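Local coordinates for acetylcholine-binding protein (Bulinus truncatus, PDB 2BJ0), which probably binds acetylcholine as a soluble pentameric relative of the ligand-binding domain of nicotinic acetylcholine receptors, at residues A39-D44 with C122-V127. Sequence-based numbering, arbitrary orientation.
Sequences ADTEKD and CDLINV
Cys122 N donates to Asp44 O at 3.0 Å, joining the backbones where the turn between strands 25-40 and 45-57 runs past the start of the loop 122-127. Asp44 adds a second bond through its side chain. CG stands anti to the carbonyl carbon (chi1 -85°), and Asp44 OD1 takes Leu124 N at 3.0 Å, the N-H coming from above the carboxylate plane. Asp44 OD2 lies 4.0 Å from Asp123 OD1, and a water donates to both oxygens, at 2.6 Å to Asp44 OD2, which would ease the repulsion between like charges. An alanine in place of Asp44 would probably leave Leu124 N without this acceptor and the water without one of its acceptors. The loop 122-127 opens the Cys-loop of the pentameric receptor family, closed by the Cys122-Cys135 disulfide; Asp123 OD1 shapes its start as an Asx turn, accepting from Ile125 N. On the apolar side, Leu124 CD1 packs against Ala39 CB (3.8 Å) and the backbone leading into Asp40, while Thr41 CG2 meets Val127 CG1 at 3.8 Å, their side chains crossing at about a right angle. Phe200 of strand 190-202 touches Ala39, Leu124 and Val127 alike.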
# COMPACT_ATOMS: atom_id res chain seq x y z
N ALA A 39 23.72 -3.01 7.86
CA ALA A 39 24.18 -2.62 9.19
C ALA A 39 24.82 -1.25 9.08
O ALA A 39 25.97 -1.12 8.67
CB ALA A 39 25.13 -3.64 9.79
N ASP A 40 24.03 -0.23 9.39
CA ASP A 40 24.38 1.14 9.04
C ASP A 40 25.03 1.76 10.28
O ASP A 40 24.35 2.07 11.23
CB ASP A 40 23.11 1.90 8.63
CG ASP A 40 23.39 3.34 8.25
OD1 ASP A 40 24.41 3.90 8.71
OD2 ASP A 40 22.65 4.02 7.51
N THR A 41 26.35 1.93 10.25
CA THR A 41 27.08 2.30 11.47
C THR A 41 26.89 3.75 11.83
O THR A 41 27.04 4.10 12.99
CB THR A 41 28.58 2.02 11.37
OG1 THR A 41 29.08 2.69 10.22
CG2 THR A 41 28.84 0.54 11.12
N GLU A 42 26.56 4.58 10.84
CA GLU A 42 26.25 5.97 11.11
C GLU A 42 24.93 6.19 11.83
O GLU A 42 24.78 7.17 12.57
CB GLU A 42 26.27 6.81 9.83
CG GLU A 42 27.63 6.78 9.13
CD GLU A 42 28.81 6.85 10.10
OE1 GLU A 42 28.90 7.85 10.87
OE2 GLU A 42 29.65 5.90 10.10
N LYS A 43 23.96 5.30 11.60
CA LYS A 43 22.65 5.44 12.21
C LYS A 43 22.46 4.42 13.33
O LYS A 43 21.51 4.53 14.08
CB LYS A 43 21.53 5.28 11.19
CG LYS A 43 21.51 6.39 10.14
CD LYS A 43 20.33 6.26 9.18
CE LYS A 43 20.44 7.33 8.07
NZ LYS A 43 19.47 7.07 6.98
N ASP A 44 23.38 3.46 13.44
CA ASP A 44 23.22 2.34 14.37
C ASP A 44 21.90 1.59 14.15
O ASP A 44 21.12 1.43 15.08
CB ASP A 44 23.28 2.84 15.81
CG ASP A 44 24.70 2.93 16.31
OD1 ASP A 44 25.60 2.29 15.72
OD2 ASP A 44 25.00 3.63 17.30
N CYS A 122 20.70 -0.81 17.00
CA CYS A 122 21.69 -1.63 17.62
C CYS A 122 22.92 -0.75 17.67
O CYS A 122 23.20 -0.03 16.71
CB CYS A 122 21.99 -2.85 16.73
SG CYS A 122 23.04 -4.12 17.55
N ASP A 123 23.63 -0.77 18.79
CA ASP A 123 24.98 -0.14 18.86
C ASP A 123 26.02 -0.93 18.05
O ASP A 123 26.42 -2.04 18.44
CB ASP A 123 25.43 -0.01 20.32
CG ASP A 123 26.61 0.92 20.50
OD1 ASP A 123 27.31 1.21 19.50
OD2 ASP A 123 26.91 1.40 21.62
N LEU A 124 26.45 -0.36 16.93
CA LEU A 124 27.39 -1.04 16.03
C LEU A 124 28.86 -0.61 16.18
O LEU A 124 29.68 -0.82 15.31
CB LEU A 124 26.94 -0.91 14.56
CG LEU A 124 25.55 -1.49 14.26
CD1 LEU A 124 25.20 -1.28 12.80
CD2 LEU A 124 25.50 -2.97 14.67
N ILE A 125 29.19 -0.02 17.32
CA ILE A 125 30.54 0.48 17.48
C ILE A 125 31.55 -0.67 17.30
O ILE A 125 32.65 -0.46 16.81
CB ILE A 125 30.67 1.21 18.84
CG1 ILE A 125 31.91 2.11 18.85
CG2 ILE A 125 30.57 0.22 19.99
CD1 ILE A 125 31.84 3.23 19.88
N ASN A 126 31.18 -1.88 17.68
CA ASN A 126 32.10 -2.99 17.61
C ASN A 126 31.89 -3.95 16.45
O ASN A 126 32.38 -5.09 16.50
CB ASN A 126 32.08 -3.80 18.92
CG ASN A 126 32.68 -3.05 20.09
OD1 ASN A 126 32.28 -3.24 21.24
ND2 ASN A 126 33.65 -2.19 19.81
N VAL A 127 31.20 -3.51 15.39
CA VAL A 127 30.79 -4.42 14.32
C VAL A 127 31.98 -4.89 13.50
O VAL A 127 31.91 -5.87 12.76
CB VAL A 127 29.67 -3.80 13.39
CG1 VAL A 127 30.24 -2.77 12.44
CG2 VAL A 127 28.93 -4.89 12.63
O HOH W 1 27.56 3.34 17.91